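Local coordinates for protein iron transport multicopper oxidase FET3 (PDB 1ZPU) that oxidises iron(II) to iron(III) with a set of four copper ions, reducing oxygen to water and enabling high-affinity iron uptake in yeast, at residues Val99-Tyr104 with Leu119-Asp124; Phe127-Asp132 with Gly217-Lys222; Val213-Ile218 with Met434-Leu439. All coordinates share one frame; numbering follows the deposited sequence.

Three contacts illustrate how a multicopper oxidase assembles cupredoxin-type domains. Interaction 1 is a beta hairpin within the first domain. The chain then passes through the 127-132 loop of interaction 2, which meets strand 218-225 at the edge of a sheet in the second. Interaction 3 starts at the neighbouring strand 210-215 and carries the turn at 215-218 across to the third domain. Interactions 2 and 3 share Gly217 and Ile218, and their centres are about 12 Å apart. Interaction 1 lies about 12 Å from interaction 3 and 14 Å from interaction 2, centre to centre. The second domain thus touches both partners, close to where copper ligands from the first and third converge.

Interaction 1 of 3, residues Val99-Tyr104 with Leu119-Asp124; sequences VGTYWY and LFIIKD
Tyr102 N gives its proton to Phe120 O over 2.7 Å, one rung of an antiparallel hairpin inside the first cupredoxin-type domain. The rung is bent, with an N-H...O angle of 137°. Phe120 N returns a straighter bond to Tyr102 O. Two pairs along, toward the start of strand 100-105, Gly100 and Ile122 exchange a second pair of bonds, Ile122 N reaching Gly100 O at 2.9 Å. Thr101-Ile121, between these two, and Trp103-Leu119, beyond Tyr102-Phe120, are non-hydrogen-bonded; Leu119 CD2 lies 4.1 Å from Trp103 CB.

Residues alternate between the two faces. On that of Thr101 and Trp103, Thr101 OG1 bonds to Thr237 of the second domain, while the Trp103 indole stacks on His62, a ligand of the type 3 copper pair. On the other face, Tyr102 has CG anti to its carbonyl carbon (chi1 -55°), and its ring reaches back along the hairpin, where Tyr102 CE1 meets Ile122 CD1 at 4.0 Å. Phe120 O sits at this ring's edge. The hydroxyl turns back to the residue just before its strand: Tyr102 OH donates to Val99 O over 2.8 Å, from well above the plane of that carbonyl.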
loop_
_atom_site.group_PDB
_atom_site.type_symbol
_atom_site.label_atom_id
_atom_site.label_comp_id
_atom_site.label_asym_id
_atom_site.label_seq_id
_atom_site.Cartn_x
_atom_site.Cartn_y
_atom_site.Cartn_z
ATOM N N VAL A 99 -14.024 -8.030 -2.957
ATOM C CA VAL A 99 -13.779 -9.407 -3.327
ATOM C C VAL A 99 -12.351 -9.509 -3.849
ATOM O O VAL A 99 -11.838 -8.567 -4.456
ATOM C CB VAL A 99 -14.803 -9.869 -4.382
ATOM C CG1 VAL A 99 -14.228 -10.944 -5.310
ATOM C CG2 VAL A 99 -16.014 -10.400 -3.695
ATOM N N GLY A 100 -11.693 -10.635 -3.593
ATOM C CA GLY A 100 -10.417 -10.903 -4.231
ATOM C C GLY A 100 -9.228 -10.864 -3.308
ATOM O O GLY A 100 -9.316 -11.275 -2.147
ATOM N N THR A 101 -8.111 -10.368 -3.833
ATOM C CA THR A 101 -6.834 -10.460 -3.131
ATOM C C THR A 101 -6.453 -9.170 -2.419
ATOM O O THR A 101 -6.296 -8.124 -3.051
ATOM C CB THR A 101 -5.708 -10.919 -4.089
ATOM O OG1 THR A 101 -6.183 -12.032 -4.871
ATOM C CG2 THR A 101 -4.461 -11.329 -3.293
ATOM N N TYR A 102 -6.326 -9.252 -1.094
ATOM C CA TYR A 102 -5.899 -8.100 -0.302
ATOM C C TYR A 102 -4.812 -8.515 0.667
ATOM O O TYR A 102 -4.408 -9.668 0.697
ATOM C CB TYR A 102 -7.094 -7.464 0.434
ATOM C CG TYR A 102 -8.208 -7.092 -0.505
ATOM C CD1 TYR A 102 -9.098 -8.054 -0.969
ATOM C CD2 TYR A 102 -8.345 -5.797 -0.959
ATOM C CE1 TYR A 102 -10.090 -7.737 -1.842
ATOM C CE2 TYR A 102 -9.346 -5.461 -1.840
ATOM C CZ TYR A 102 -10.211 -6.440 -2.283
ATOM O OH TYR A 102 -11.212 -6.123 -3.164
ATOM N N TRP A 103 -4.324 -7.563 1.445
ATOM C CA TRP A 103 -3.400 -7.858 2.525
ATOM C C TRP A 103 -3.558 -6.882 3.683
ATOM O O TRP A 103 -4.209 -5.835 3.571
ATOM C CB TRP A 103 -1.947 -7.887 2.040
ATOM C CG TRP A 103 -1.402 -6.597 1.458
ATOM C CD1 TRP A 103 -1.891 -5.920 0.389
ATOM C CD2 TRP A 103 -0.226 -5.886 1.875
ATOM N NE1 TRP A 103 -1.128 -4.815 0.136
ATOM C CE2 TRP A 103 -0.095 -4.769 1.030
ATOM C CE3 TRP A 103 0.719 -6.079 2.886
ATOM C CZ2 TRP A 103 0.939 -3.843 1.162
ATOM C CZ3 TRP A 103 1.753 -5.162 3.017
ATOM C CH2 TRP A 103 1.855 -4.058 2.161
ATOM N N TYR A 104 -2.969 -7.248 4.811
ATOM C CA TYR A 104 -2.977 -6.392 5.962
ATOM C C TYR A 104 -1.549 -6.124 6.402
ATOM O O TYR A 104 -0.684 -6.991 6.301
ATOM C CB TYR A 104 -3.780 -7.049 7.075
ATOM C CG TYR A 104 -3.142 -8.260 7.704
ATOM C CD1 TYR A 104 -2.310 -8.128 8.808
ATOM C CD2 TYR A 104 -3.401 -9.542 7.220
ATOM C CE1 TYR A 104 -1.738 -9.234 9.404
ATOM C CE2 TYR A 104 -2.826 -10.666 7.813
ATOM C CZ TYR A 104 -1.995 -10.503 8.908
ATOM O OH TYR A 104 -1.425 -11.599 9.524
ATOM N N LEU A 119 -1.532 -11.872 4.190
ATOM C CA LEU A 119 -2.533 -11.805 3.140
ATOM C C LEU A 119 -3.966 -11.865 3.660
ATOM O O LEU A 119 -4.256 -12.493 4.670
ATOM C CB LEU A 119 -2.298 -12.919 2.123
ATOM C CG LEU A 119 -0.967 -12.946 1.366
ATOM C CD1 LEU A 119 -1.037 -13.955 0.264
ATOM C CD2 LEU A 119 -0.616 -11.605 0.777
ATOM N N PHE A 120 -4.862 -11.211 2.936
ATOM C CA PHE A 120 -6.276 -11.181 3.269
ATOM C C PHE A 120 -7.045 -11.510 1.997
ATOM O O PHE A 120 -7.129 -10.674 1.090
ATOM C CB PHE A 120 -6.649 -9.788 3.773
ATOM C CG PHE A 120 -7.980 -9.724 4.468
ATOM C CD1 PHE A 120 -9.168 -9.901 3.757
ATOM C CD2 PHE A 120 -8.043 -9.449 5.840
ATOM C CE1 PHE A 120 -10.397 -9.840 4.411
ATOM C CE2 PHE A 120 -9.271 -9.383 6.506
ATOM C CZ PHE A 120 -10.450 -9.573 5.796
ATOM N N ILE A 121 -7.588 -12.723 1.927
ATOM C CA ILE A 121 -8.286 -13.180 0.732
ATOM C C ILE A 121 -9.775 -13.258 0.955
ATOM O O ILE A 121 -10.237 -13.880 1.929
ATOM C CB ILE A 121 -7.750 -14.558 0.233
ATOM C CG1 ILE A 121 -6.596 -14.351 -0.726
ATOM C CG2 ILE A 121 -8.805 -15.329 -0.515
ATOM C CD1 ILE A 121 -5.282 -14.216 -0.048
ATOM N N ILE A 122 -10.528 -12.634 0.052
ATOM C CA ILE A 122 -11.985 -12.754 0.061
ATOM C C ILE A 122 -12.448 -13.500 -1.184
ATOM O O ILE A 122 -12.179 -13.062 -2.307
ATOM C CB ILE A 122 -12.673 -11.371 0.135
ATOM C CG1 ILE A 122 -12.118 -10.558 1.303
ATOM C CG2 ILE A 122 -14.180 -11.534 0.263
ATOM C CD1 ILE A 122 -12.382 -9.082 1.187
ATOM N N LYS A 123 -13.133 -14.624 -0.993
ATOM C CA LYS A 123 -13.651 -15.381 -2.139
ATOM C C LYS A 123 -15.036 -14.920 -2.547
ATOM O O LYS A 123 -15.831 -14.484 -1.697
ATOM C CB LYS A 123 -13.720 -16.885 -1.866
ATOM C CG LYS A 123 -12.435 -17.520 -1.377
ATOM C CD LYS A 123 -12.499 -17.744 0.129
ATOM C CE LYS A 123 -13.522 -18.824 0.515
ATOM N NZ LYS A 123 -13.873 -18.734 1.967
ATOM N N ASP A 124 -15.333 -15.036 -3.843
ATOM C CA ASP A 124 -16.724 -14.895 -4.309
ATOM C C ASP A 124 -17.136 -16.013 -5.248
ATOM O O ASP A 124 -16.338 -16.513 -6.055
ATOM C CB ASP A 124 -17.020 -13.515 -4.935
ATOM C CG ASP A 124 -16.615 -13.418 -6.420
ATOM O OD1 ASP A 124 -15.427 -13.672 -6.764
ATOM O OD2 ASP A 124 -17.513 -13.072 -7.232
#

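Interaction 2 of 3, residues Phe127-Asp132 with Gly217-Lys222; sequences FPYDYD and GITTEK
Tyr129 reaches from the loop between two domains to the edge strand of the second, where Thr219, Thr220 and Lys222 receive it. The loop 127-132 has no regular secondary structure and leads from the first cupredoxin-type domain into the second, a linker laid across the sheet of the second domain and reaching its edge strand.

From the CB of Tyr129, which points toward the strand, the side chain sets off with CG anti to the carbonyl carbon (chi1 -43°). At CG the nearest part of the strand is Lys222 CE. One side of the ring is closer to the lysine: Tyr129 CD2 approaches Lys222 CE at 3.4 Å and Tyr129 CE2 lies 3.7 Å from Lys222 CG. The extended lysine chain slides past the tyrosine in the opposite direction, and its CE meets the ring obliquely. On the other side, Tyr129 CE1 comes to 4.0 Å from Thr219 CG2 and also touches Val213 of the neighbouring strand. Pro128 CB stands over the centre of one ring face. CZ is near both Thr220 O and Lys222 CG. At the tip, OH donates a hydrogen bond to the backbone oxygen of Thr220, which lies at the ring's edge, near its plane. The modelled separation is very short, and that length is doubtful at this resolution.

Thr219 CG2 is a meeting point for the loop. Anti to its own backbone N, it faces Pro128 CD tip to tip at 3.8 Å and lies 4.2 Å from Phe127 CE1. Pro128 CD in turn rests over one face of the Phe127 ring, toward its rim.

The contact is therefore mostly methyl and methylene groups against rings, with one directional bond. That bond is accepted by main chain and does not involve the Thr220 side chain, whereas the apolar contacts rest on the Thr219 methyl and the Lys222 methylenes.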
loop_
_atom_site.group_PDB
_atom_site.type_symbol
_atom_site.label_atom_id
_atom_site.label_comp_id
_atom_site.label_asym_id
_atom_site.label_seq_id
_atom_site.Cartn_x
_atom_site.Cartn_y
_atom_site.Cartn_z
ATOM N N PHE A 127 -16.712 -15.619 -9.495
ATOM C CA PHE A 127 -15.448 -15.389 -10.194
ATOM C C PHE A 127 -15.549 -16.050 -11.561
ATOM O O PHE A 127 -15.850 -17.237 -11.638
ATOM C CB PHE A 127 -14.257 -15.949 -9.413
ATOM C CG PHE A 127 -12.928 -15.684 -10.071
ATOM C CD1 PHE A 127 -12.344 -14.414 -10.009
ATOM C CD2 PHE A 127 -12.260 -16.703 -10.752
ATOM C CE1 PHE A 127 -11.126 -14.164 -10.628
ATOM C CE2 PHE A 127 -11.037 -16.467 -11.370
ATOM C CZ PHE A 127 -10.466 -15.199 -11.310
ATOM N N PRO A 128 -15.297 -15.287 -12.643
ATOM C CA PRO A 128 -15.610 -15.724 -14.009
ATOM C C PRO A 128 -14.775 -16.880 -14.563
ATOM O O PRO A 128 -15.233 -17.567 -15.463
ATOM C CB PRO A 128 -15.357 -14.465 -14.851
ATOM C CG PRO A 128 -15.289 -13.342 -13.871
ATOM C CD PRO A 128 -14.694 -13.945 -12.647
ATOM N N TYR A 129 -13.576 -17.106 -14.033
ATOM C CA TYR A 129 -12.658 -18.075 -14.636
ATOM C C TYR A 129 -12.479 -19.355 -13.831
ATOM O O TYR A 129 -12.604 -19.365 -12.609
ATOM C CB TYR A 129 -11.295 -17.432 -14.925
ATOM C CG TYR A 129 -11.396 -16.049 -15.526
ATOM C CD1 TYR A 129 -11.021 -14.930 -14.791
ATOM C CD2 TYR A 129 -11.900 -15.854 -16.813
ATOM C CE1 TYR A 129 -11.121 -13.654 -15.323
ATOM C CE2 TYR A 129 -12.002 -14.583 -17.357
ATOM C CZ TYR A 129 -11.611 -13.488 -16.604
ATOM O OH TYR A 129 -11.700 -12.217 -17.113
ATOM N N ASP A 130 -12.183 -20.433 -14.551
ATOM C CA ASP A 130 -11.964 -21.752 -13.967
ATOM C C ASP A 130 -10.506 -21.969 -13.633
ATOM O O ASP A 130 -9.618 -21.516 -14.366
ATOM C CB ASP A 130 -12.373 -22.842 -14.948
ATOM C CG ASP A 130 -13.869 -23.044 -15.009
ATOM O OD1 ASP A 130 -14.604 -22.312 -14.301
ATOM O OD2 ASP A 130 -14.313 -23.941 -15.768
ATOM N N TYR A 131 -10.269 -22.679 -12.533
ATOM C CA TYR A 131 -8.935 -23.108 -12.145
ATOM C C TYR A 131 -9.028 -24.343 -11.252
ATOM O O TYR A 131 -10.048 -24.573 -10.596
ATOM C CB TYR A 131 -8.182 -21.981 -11.441
ATOM C CG TYR A 131 -8.913 -21.441 -10.244
ATOM C CD1 TYR A 131 -8.799 -22.058 -8.991
ATOM C CD2 TYR A 131 -9.729 -20.318 -10.359
ATOM C CE1 TYR A 131 -9.482 -21.566 -7.883
ATOM C CE2 TYR A 131 -10.410 -19.813 -9.255
ATOM C CZ TYR A 131 -10.281 -20.443 -8.025
ATOM O OH TYR A 131 -10.964 -19.949 -6.941
ATOM N N ASP A 132 -7.952 -25.124 -11.227
ATOM C CA ASP A 132 -7.922 -26.389 -10.516
ATOM C C ASP A 132 -7.404 -26.245 -9.102
ATOM O O ASP A 132 -7.907 -26.888 -8.185
ATOM C CB ASP A 132 -7.042 -27.370 -11.275
ATOM C CG ASP A 132 -7.504 -27.580 -12.707
ATOM O OD1 ASP A 132 -8.670 -28.003 -12.906
ATOM O OD2 ASP A 132 -6.694 -27.312 -13.622
ATOM N N GLY A 217 -7.897 -6.501 -6.292
ATOM C CA GLY A 217 -9.308 -6.824 -6.012
ATOM C C GLY A 217 -10.298 -6.637 -7.158
ATOM O O GLY A 217 -11.465 -7.021 -7.036
ATOM N N ILE A 218 -9.841 -6.057 -8.269
ATOM C CA ILE A 218 -10.688 -5.798 -9.454
ATOM C C ILE A 218 -10.478 -6.877 -10.534
ATOM O O ILE A 218 -9.410 -6.934 -11.160
ATOM C CB ILE A 218 -10.378 -4.383 -10.048
ATOM C CG1 ILE A 218 -10.662 -3.260 -9.026
ATOM C CG2 ILE A 218 -11.075 -4.145 -11.397
ATOM C CD1 ILE A 218 -12.102 -3.159 -8.498
ATOM N N THR A 219 -11.477 -7.737 -10.741
ATOM C CA THR A 219 -11.395 -8.773 -11.787
ATOM C C THR A 219 -11.241 -8.153 -13.175
ATOM O O THR A 219 -11.932 -7.192 -13.537
ATOM C CB THR A 219 -12.628 -9.731 -11.832
ATOM O OG1 THR A 219 -12.869 -10.298 -10.544
ATOM C CG2 THR A 219 -12.401 -10.866 -12.825
ATOM N N THR A 220 -10.346 -8.732 -13.960
ATOM C CA THR A 220 -10.020 -8.191 -15.263
ATOM C C THR A 220 -10.343 -9.186 -16.396
ATOM O O THR A 220 -10.561 -10.372 -16.141
ATOM C CB THR A 220 -8.534 -7.677 -15.278
ATOM O OG1 THR A 220 -8.298 -6.911 -16.465
ATOM C CG2 THR A 220 -7.541 -8.806 -15.231
ATOM N N GLU A 221 -10.412 -8.691 -17.631
ATOM C CA GLU A 221 -10.430 -9.562 -18.813
ATOM C C GLU A 221 -9.046 -10.165 -18.950
ATOM O O GLU A 221 -8.038 -9.490 -18.689
ATOM C CB GLU A 221 -10.730 -8.779 -20.096
ATOM C CG GLU A 221 -12.031 -7.967 -20.097
ATOM C CD GLU A 221 -13.284 -8.788 -20.418
ATOM O OE1 GLU A 221 -13.199 -10.037 -20.542
ATOM O OE2 GLU A 221 -14.364 -8.164 -20.541
ATOM N N LYS A 222 -8.996 -11.425 -19.368
ATOM C CA LYS A 222 -7.736 -12.154 -19.543
ATOM C C LYS A 222 -6.710 -11.344 -20.348
ATOM O O LYS A 222 -6.986 -10.974 -21.491
ATOM C CB LYS A 222 -8.012 -13.471 -20.284
ATOM C CG LYS A 222 -9.044 -14.365 -19.639
ATOM C CD LYS A 222 -8.833 -15.788 -20.084
ATOM C CE LYS A 222 -9.628 -16.744 -19.221
ATOM N NZ LYS A 222 -9.026 -18.104 -19.200
#

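Interaction 3 of 3, residues Val213-Ile218 with Met434-Leu439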
loop_
_atom_site.group_PDB
_atom_site.type_symbol
_atom_site.label_atom_id
_atom_site.label_comp_id
_atom_site.label_asym_id
_atom_site.label_seq_id
_atom_site.Cartn_x
_atom_site.Cartn_y
_atom_site.Cartn_z
ATOM N N VAL A 213 -5.835 -12.008 -14.393
ATOM C CA VAL A 213 -7.289 -12.063 -14.206
ATOM C C VAL A 213 -7.819 -11.153 -13.098
ATOM O O VAL A 213 -9.027 -11.016 -12.946
ATOM C CB VAL A 213 -7.818 -13.495 -13.989
ATOM C CG1 VAL A 213 -7.518 -14.342 -15.190
ATOM C CG2 VAL A 213 -7.251 -14.107 -12.729
ATOM N N GLU A 214 -6.921 -10.523 -12.345
ATOM C CA GLU A 214 -7.322 -9.585 -11.309
ATOM C C GLU A 214 -6.157 -8.669 -10.943
ATOM O O GLU A 214 -5.003 -9.113 -10.847
ATOM C CB GLU A 214 -7.811 -10.345 -10.068
ATOM C CG GLU A 214 -8.388 -9.458 -8.963
ATOM C CD GLU A 214 -7.937 -9.875 -7.549
ATOM O OE1 GLU A 214 -8.448 -10.911 -7.053
ATOM O OE2 GLU A 214 -7.086 -9.164 -6.938
ATOM N N ILE A 215 -6.452 -7.388 -10.745
ATOM C CA ILE A 215 -5.507 -6.493 -10.065
ATOM C C ILE A 215 -6.195 -5.775 -8.904
ATOM O O ILE A 215 -7.334 -5.323 -9.037
ATOM C CB ILE A 215 -4.845 -5.465 -11.028
ATOM C CG1 ILE A 215 -5.898 -4.616 -11.750
ATOM C CG2 ILE A 215 -3.911 -6.163 -12.004
ATOM C CD1 ILE A 215 -5.341 -3.386 -12.391
ATOM N N ASP A 216 -5.507 -5.692 -7.767
ATOM C CA ASP A 216 -5.995 -4.987 -6.573
ATOM C C ASP A 216 -7.477 -5.238 -6.281
ATOM O O ASP A 216 -8.240 -4.285 -6.075
ATOM C CB ASP A 216 -5.746 -3.466 -6.679
ATOM C CG ASP A 216 -4.258 -3.099 -6.826
ATOM O OD1 ASP A 216 -3.943 -1.881 -6.840
ATOM O OD2 ASP A 216 -3.408 -4.012 -6.936
ATOM N N GLY A 217 -7.897 -6.501 -6.292
ATOM C CA GLY A 217 -9.308 -6.824 -6.012
ATOM C C GLY A 217 -10.298 -6.637 -7.158
ATOM O O GLY A 217 -11.465 -7.021 -7.036
ATOM N N ILE A 218 -9.841 -6.057 -8.269
ATOM C CA ILE A 218 -10.688 -5.798 -9.454
ATOM C C ILE A 218 -10.478 -6.877 -10.534
ATOM O O ILE A 218 -9.410 -6.934 -11.160
ATOM C CB ILE A 218 -10.378 -4.383 -10.048
ATOM C CG1 ILE A 218 -10.662 -3.260 -9.026
ATOM C CG2 ILE A 218 -11.075 -4.145 -11.397
ATOM C CD1 ILE A 218 -12.102 -3.159 -8.498
ATOM N N MET A 434 -9.079 1.521 -16.485
ATOM C CA MET A 434 -8.655 0.524 -15.526
ATOM C C MET A 434 -8.963 1.042 -14.121
ATOM O O MET A 434 -9.067 2.252 -13.915
ATOM C CB MET A 434 -7.161 0.259 -15.719
ATOM C CG MET A 434 -6.506 -0.579 -14.656
ATOM S SD MET A 434 -5.838 0.435 -13.320
ATOM C CE MET A 434 -4.205 0.857 -13.913
ATOM N N ARG A 435 -9.123 0.126 -13.170
ATOM C CA ARG A 435 -9.367 0.472 -11.776
ATOM C C ARG A 435 -8.458 -0.333 -10.844
ATOM O O ARG A 435 -8.276 -1.546 -11.040
ATOM C CB ARG A 435 -10.826 0.213 -11.421
ATOM C CG ARG A 435 -11.707 1.431 -11.466
ATOM C CD ARG A 435 -13.025 1.134 -12.160
ATOM N NE ARG A 435 -13.695 -0.057 -11.644
ATOM C CZ ARG A 435 -14.374 -0.904 -12.409
ATOM N NH1 ARG A 435 -14.461 -0.688 -13.715
ATOM N NH2 ARG A 435 -14.960 -1.965 -11.875
ATOM N N ARG A 436 -7.896 0.344 -9.839
ATOM C CA ARG A 436 -7.116 -0.304 -8.796
ATOM C C ARG A 436 -6.932 0.631 -7.604
ATOM O O ARG A 436 -7.469 1.745 -7.611
ATOM C CB ARG A 436 -5.772 -0.790 -9.339
ATOM C CG ARG A 436 -4.787 0.280 -9.853
ATOM C CD ARG A 436 -3.550 -0.381 -10.480
ATOM N NE ARG A 436 -3.181 -1.571 -9.723
ATOM C CZ ARG A 436 -2.358 -2.524 -10.137
ATOM N NH1 ARG A 436 -1.787 -2.454 -11.327
ATOM N NH2 ARG A 436 -2.102 -3.553 -9.348
ATOM N N ASP A 437 -6.187 0.187 -6.586
ATOM C CA ASP A 437 -5.988 1.008 -5.395
ATOM C C ASP A 437 -4.564 1.534 -5.257
ATOM O O ASP A 437 -4.282 2.373 -4.408
ATOM C CB ASP A 437 -6.469 0.294 -4.121
ATOM C CG ASP A 437 -5.685 -0.970 -3.817
ATOM O OD1 ASP A 437 -6.352 -2.004 -3.587
ATOM O OD2 ASP A 437 -4.422 -0.931 -3.793
ATOM N N THR A 438 -3.668 1.053 -6.107
ATOM C CA THR A 438 -2.274 1.440 -6.003
ATOM C C THR A 438 -1.708 1.544 -7.411
ATOM O O THR A 438 -1.848 0.629 -8.209
ATOM C CB THR A 438 -1.492 0.430 -5.124
ATOM O OG1 THR A 438 -2.200 0.235 -3.884
ATOM C CG2 THR A 438 -0.072 0.906 -4.841
ATOM N N LEU A 439 -1.074 2.681 -7.689
ATOM C CA LEU A 439 -0.657 3.065 -9.026
ATOM C C LEU A 439 0.646 3.838 -8.942
ATOM O O LEU A 439 0.785 4.691 -8.092
ATOM C CB LEU A 439 -1.730 3.956 -9.660
ATOM C CG LEU A 439 -1.506 4.498 -11.073
ATOM C CD1 LEU A 439 -1.920 3.475 -12.141
ATOM C CD2 LEU A 439 -2.234 5.827 -11.265
#
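The Arg436 guanidinium has Ile215 over one face and the carboxylate of Asp216 at its edge. Ile215 CD1 stands 3.6 Å above the plane, toward the rim, and Ile215 CB also lies over a face. Asp216 is gripped side-on by two nitrogens: Arg436 NE donates to Asp216 OD1 at 3.0 Å, and Arg436 NH2 to Asp216 OD2 at 2.8 Å. Both oxygens lie near the guanidinium plane, yet the carboxylate is turned 62° against it, and each is approached from above the carboxylate plane.

This salt bridge joins the second and third cupredoxin-type domains. Asp216 occupies a type I' turn, Ile215 to Ile218, at the end of a strand with a classic beta bulge at Val213 and Glu214; Gly217 N is held by Glu214 OE2. Asp216 OD1 also meets the backbone between the two strands of the partner. Asp437 N bonds to the anti lone pair of Asp216 OD1 at 3.1 Å, and Thr438 N adds a weak bond. An apolar contact flanks the pair, Ile215 CD1 meeting Met434 CG at 3.8 Å. Separately, Ile218 CG1 packs against the carbonyl oxygen, Arg435 O, at 3.6 Å.

Beyond the two segments, Arg436 NH1 has a salt bridge to Asp299, and Arg235 binds Asp216 OD2 through its backbone N and Asp437 OD1 through its side chain. Asp437 OD2 and Thr438 OG1 both bond to His62, a type 3 copper ligand, and Asp437 O to His395, a type 2 ligand.

The acids Asp216 and Asp437 lie side by side; Arg436, Arg235 and the N-H groups of Asp437 and Thr438 probably ease the build-up of negative charge. The ion pair and the bonds to Asp437 N and Thr438 N are consistent with holding the turn against the backbone beside the His62 and His395 ligands.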